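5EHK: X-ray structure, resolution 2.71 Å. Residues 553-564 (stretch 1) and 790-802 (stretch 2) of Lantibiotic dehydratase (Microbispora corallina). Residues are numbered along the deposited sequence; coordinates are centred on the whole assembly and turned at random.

Stretch 1 (553-564) ARQAGRPLHIQD
Stretch 2, residues 790-802: LERRDRHAARPPH

The guanidinium of Arg795 approaches the backbone of the facing segment unusually closely: its NH2 donates to Gly557 O across only 2.4 Å, with an N-H...O angle of 158°, a very short hydrogen bond that at 2.71 Å resolution should be read with some caution. The contact illustrates a general principle, that a loop without regular secondary structure can be held by side chains that reach for the main-chain carbonyls of its partner.

The first segment enters from a helix that begins earlier in the chain and continues as loop; Gly557 has phi/psi -120/34, and Arg558 N closes the turn on Gln555 O at 3.1 Å. From Arg558 to Leu560 the backbone is extended (-55/148, -74/146, -120/159); His561 breaks the run at -111/-7, and Ile562 and Gln563 resume it at -112/130 and -63/135. The second segment begins as the end of a strand, 790-792, and continues as loop, with Arg795 at -76/-17, Ala797 at -80/122, Ala798 at -75/-25 and Arg799 at -114/134. The two chains advance in the same direction: Pro559 lies nearest Arg795 (CA-CA 5.8 Å), His561 nearest Ala797 (4.2 Å), Ile562 nearest Arg799 (4.8 Å) and Gln563 nearest Pro800 (5.2 Å).

Arg795 gets its reach from a bent side chain, with chi1 80° (p), chi2 125° between wells, chi3 41° (p) and chi4 -158°. Its CA-to-CB bond points sideways, but the end comes nearer. Gly557 O lies at the guanidinium edge, while Pro559 CA lies over one face. Arg792 (t, t, p, chi4 -112°) works differently. Arg792 NE donates to Asp794 O and Arg792 NH2 to Arg795 O, each at 3.0 Å, bracing the loop that follows the strand; the same NH2 makes a weak bond to Leu560 O, also 3.0 Å but with an angle of only 125°. Thus one side chain ties its own turn to the partner segment. Pro559, C-gamma endo, packs toward this region, with CB 3.8 Å from Arg792 NH2 and CD 3.7 Å from Glu791 OE1.

Further along, the backbones themselves pair. Arg799 N donates to His561 O at 3.2 Å, and Gln563 N to Arg799 O at 2.7 Å, so Arg799 bonds to the residues before and after Ile562, forming a single beta bridge. Ile562 CA adds a CA-H...O contact to Arg799 O at 3.4 Å. A water accepts from Arg799 NH1 at 2.4 Å and donates to His561 O at 3.0 Å, giving that carbonyl a second partner.

Gln563 (m, t, chi3 25°) carries the pairing into its side chain: NE2 donates to Ala797 O at 3.1 Å, nearly straight at 166°. Ala797 points its methyl toward the first segment, CB lying 3.3 Å from Leu560 O. Ile562 (m, m) points away, yet its CG2 comes within 4.2 Å of Pro801 CB, adding an apolar contact beside the bridge.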

# COMPACT_ATOMS: atom_id res chain seq x y z
N ALA A 553 39.27 -9.43 -22.00
CA ALA A 553 40.38 -8.87 -21.23
C ALA A 553 39.91 -7.85 -20.20
O ALA A 553 40.44 -7.79 -19.09
CB ALA A 553 41.40 -8.26 -22.17
N ARG A 554 38.95 -7.04 -20.61
CA ARG A 554 38.36 -6.03 -19.75
C ARG A 554 37.54 -6.65 -18.60
O ARG A 554 37.62 -6.22 -17.44
CB ARG A 554 37.51 -5.11 -20.59
CG ARG A 554 38.30 -4.42 -21.63
CD ARG A 554 37.44 -3.44 -22.34
NE ARG A 554 38.20 -2.38 -22.99
CZ ARG A 554 38.88 -1.45 -22.34
NH1 ARG A 554 38.95 -1.46 -21.00
NH2 ARG A 554 39.51 -0.51 -23.03
N GLN A 555 36.74 -7.65 -18.94
CA GLN A 555 35.94 -8.35 -17.95
C GLN A 555 36.84 -9.12 -16.99
O GLN A 555 36.54 -9.21 -15.79
CB GLN A 555 34.89 -9.26 -18.61
CG GLN A 555 33.72 -8.51 -19.26
CD GLN A 555 32.72 -9.46 -19.89
OE1 GLN A 555 31.91 -10.07 -19.19
NE2 GLN A 555 32.76 -9.58 -21.21
N ALA A 556 37.94 -9.65 -17.49
CA ALA A 556 38.91 -10.34 -16.65
C ALA A 556 39.41 -9.42 -15.55
O ALA A 556 39.80 -9.88 -14.47
CB ALA A 556 40.08 -10.84 -17.48
N GLY A 557 39.43 -8.12 -15.83
CA GLY A 557 39.84 -7.13 -14.87
C GLY A 557 38.75 -6.13 -14.56
O GLY A 557 39.05 -4.97 -14.31
N ARG A 558 37.49 -6.56 -14.58
CA ARG A 558 36.36 -5.67 -14.32
C ARG A 558 36.46 -4.92 -12.99
O ARG A 558 37.09 -5.39 -12.05
CB ARG A 558 35.01 -6.41 -14.47
CG ARG A 558 34.56 -7.38 -13.34
CD ARG A 558 33.40 -8.25 -13.89
NE ARG A 558 32.88 -9.22 -12.94
CZ ARG A 558 32.03 -8.91 -11.96
NH1 ARG A 558 31.63 -7.65 -11.80
NH2 ARG A 558 31.61 -9.84 -11.11
N PRO A 559 35.93 -3.71 -12.94
CA PRO A 559 35.96 -3.00 -11.65
C PRO A 559 34.96 -3.56 -10.65
O PRO A 559 33.90 -4.03 -11.06
CB PRO A 559 35.62 -1.56 -12.03
CG PRO A 559 34.94 -1.65 -13.38
CD PRO A 559 35.47 -2.86 -14.05
N LEU A 560 35.32 -3.55 -9.37
CA LEU A 560 34.45 -3.96 -8.28
C LEU A 560 34.25 -2.79 -7.31
O LEU A 560 35.07 -1.88 -7.25
CB LEU A 560 35.05 -5.15 -7.57
CG LEU A 560 35.36 -6.30 -8.53
CD1 LEU A 560 35.95 -7.48 -7.79
CD2 LEU A 560 34.10 -6.73 -9.32
N HIS A 561 33.18 -2.83 -6.52
CA HIS A 561 32.84 -1.67 -5.67
C HIS A 561 33.03 -1.96 -4.19
O HIS A 561 32.90 -1.06 -3.35
CB HIS A 561 31.41 -1.22 -5.94
CG HIS A 561 30.40 -2.30 -5.71
ND1 HIS A 561 30.41 -3.49 -6.41
CD2 HIS A 561 29.37 -2.38 -4.84
CE1 HIS A 561 29.42 -4.25 -5.99
NE2 HIS A 561 28.77 -3.60 -5.04
N ILE A 562 33.32 -3.21 -3.87
CA ILE A 562 33.67 -3.63 -2.52
C ILE A 562 35.13 -4.04 -2.49
O ILE A 562 35.57 -4.82 -3.33
CB ILE A 562 32.84 -4.83 -2.05
CG1 ILE A 562 31.32 -4.57 -2.24
CG2 ILE A 562 33.21 -5.22 -0.63
CD1 ILE A 562 30.84 -3.29 -1.68
N GLN A 563 35.89 -3.50 -1.54
CA GLN A 563 37.33 -3.80 -1.45
C GLN A 563 37.55 -5.26 -1.18
O GLN A 563 36.88 -5.86 -0.35
CB GLN A 563 37.98 -2.97 -0.35
CG GLN A 563 38.04 -1.52 -0.73
CD GLN A 563 38.03 -0.59 0.45
OE1 GLN A 563 38.44 -0.95 1.56
NE2 GLN A 563 37.55 0.63 0.22
N ASP A 564 38.50 -5.81 -1.93
CA ASP A 564 38.97 -7.17 -1.75
C ASP A 564 37.96 -8.23 -2.19
O ASP A 564 38.15 -9.43 -1.98
CB ASP A 564 39.38 -7.41 -0.31
CG ASP A 564 40.34 -8.54 -0.19
OD1 ASP A 564 41.12 -8.76 -1.16
OD2 ASP A 564 40.29 -9.20 0.87
N LEU A 790 30.49 0.95 -20.80
CA LEU A 790 31.20 2.01 -20.09
C LEU A 790 31.51 1.50 -18.68
O LEU A 790 30.73 0.72 -18.13
CB LEU A 790 30.36 3.29 -20.02
CG LEU A 790 29.96 3.97 -21.34
CD1 LEU A 790 28.61 3.49 -21.79
CD2 LEU A 790 29.98 5.51 -21.28
N GLU A 791 32.65 1.90 -18.12
CA GLU A 791 33.03 1.50 -16.77
C GLU A 791 33.25 2.73 -15.92
O GLU A 791 33.52 3.80 -16.46
CB GLU A 791 34.31 0.67 -16.76
CG GLU A 791 34.30 -0.55 -17.66
CD GLU A 791 35.61 -1.34 -17.61
OE1 GLU A 791 36.58 -0.87 -16.96
OE2 GLU A 791 35.65 -2.45 -18.18
N ARG A 792 33.16 2.59 -14.61
CA ARG A 792 33.55 3.68 -13.73
C ARG A 792 35.00 4.07 -14.07
O ARG A 792 35.88 3.20 -14.09
CB ARG A 792 33.43 3.25 -12.28
CG ARG A 792 33.63 4.39 -11.29
CD ARG A 792 33.47 3.92 -9.82
NE ARG A 792 34.28 2.74 -9.52
CZ ARG A 792 33.77 1.54 -9.25
NH1 ARG A 792 32.46 1.37 -9.22
NH2 ARG A 792 34.58 0.52 -8.99
N ARG A 793 35.23 5.35 -14.36
CA ARG A 793 36.56 5.85 -14.74
C ARG A 793 37.57 5.66 -13.60
O ARG A 793 38.58 4.99 -13.78
CB ARG A 793 36.48 7.33 -15.20
CG ARG A 793 37.75 7.91 -15.85
CD ARG A 793 37.55 9.33 -16.44
NE ARG A 793 36.65 9.30 -17.59
CZ ARG A 793 37.05 9.09 -18.85
NH1 ARG A 793 38.33 8.88 -19.12
NH2 ARG A 793 36.16 9.05 -19.84
N ASP A 794 37.25 6.19 -12.43
CA ASP A 794 38.05 6.00 -11.22
C ASP A 794 37.70 4.64 -10.67
O ASP A 794 36.71 4.48 -9.95
CB ASP A 794 37.71 7.04 -10.16
CG ASP A 794 38.35 6.74 -8.82
OD1 ASP A 794 39.24 5.85 -8.75
OD2 ASP A 794 37.99 7.41 -7.82
N ARG A 795 38.52 3.66 -10.99
CA ARG A 795 38.15 2.27 -10.82
C ARG A 795 38.19 1.75 -9.37
O ARG A 795 37.62 0.70 -9.08
CB ARG A 795 39.02 1.40 -11.72
CG ARG A 795 40.41 1.13 -11.12
CD ARG A 795 40.65 -0.38 -11.04
NE ARG A 795 40.15 -0.99 -12.26
CZ ARG A 795 39.81 -2.26 -12.40
NH1 ARG A 795 39.92 -3.11 -11.37
NH2 ARG A 795 39.36 -2.69 -13.58
N HIS A 796 38.86 2.45 -8.46
CA HIS A 796 39.07 1.90 -7.11
C HIS A 796 37.72 1.65 -6.40
O HIS A 796 36.74 2.37 -6.64
CB HIS A 796 39.99 2.78 -6.27
CG HIS A 796 39.26 3.84 -5.51
ND1 HIS A 796 38.80 4.99 -6.10
CD2 HIS A 796 38.90 3.91 -4.21
CE1 HIS A 796 38.18 5.73 -5.20
NE2 HIS A 796 38.22 5.09 -4.04
N ALA A 797 37.69 0.63 -5.53
CA ALA A 797 36.47 0.22 -4.84
C ALA A 797 36.21 1.13 -3.66
O ALA A 797 37.06 1.26 -2.77
CB ALA A 797 36.56 -1.22 -4.36
N ALA A 798 35.04 1.76 -3.66
CA ALA A 798 34.75 2.83 -2.71
C ALA A 798 34.46 2.31 -1.30
O ALA A 798 34.63 3.01 -0.31
CB ALA A 798 33.60 3.66 -3.21
N ARG A 799 34.01 1.06 -1.23
CA ARG A 799 33.50 0.50 0.01
C ARG A 799 34.33 -0.63 0.62
O ARG A 799 34.75 -1.58 -0.06
CB ARG A 799 32.05 0.04 -0.20
CG ARG A 799 31.06 1.15 -0.23
CD ARG A 799 29.67 0.61 -0.46
NE ARG A 799 28.68 1.68 -0.43
CZ ARG A 799 28.29 2.33 -1.51
NH1 ARG A 799 28.81 2.00 -2.68
NH2 ARG A 799 27.39 3.30 -1.43
N PRO A 800 34.55 -0.53 1.93
CA PRO A 800 35.21 -1.59 2.70
C PRO A 800 34.30 -2.79 2.68
O PRO A 800 33.09 -2.58 2.55
CB PRO A 800 35.21 -1.03 4.13
CG PRO A 800 34.86 0.43 3.99
CD PRO A 800 34.03 0.55 2.77
N PRO A 801 34.85 -4.01 2.81
CA PRO A 801 33.96 -5.16 2.97
C PRO A 801 33.26 -5.10 4.29
O PRO A 801 33.65 -4.37 5.20
CB PRO A 801 34.91 -6.36 2.99
CG PRO A 801 36.21 -5.81 3.37
CD PRO A 801 36.26 -4.42 2.76
N HIS A 802 32.19 -5.87 4.39
CA HIS A 802 31.49 -6.01 5.64
C HIS A 802 31.57 -7.45 5.94
O HIS A 802 30.72 -8.21 5.49
CB HIS A 802 30.02 -5.65 5.49
CG HIS A 802 29.21 -5.97 6.70
ND1 HIS A 802 28.49 -7.14 6.83
CD2 HIS A 802 29.04 -5.29 7.86
CE1 HIS A 802 27.89 -7.15 8.01
NE2 HIS A 802 28.20 -6.04 8.65
O HOH W 1 31.03 1.25 -3.27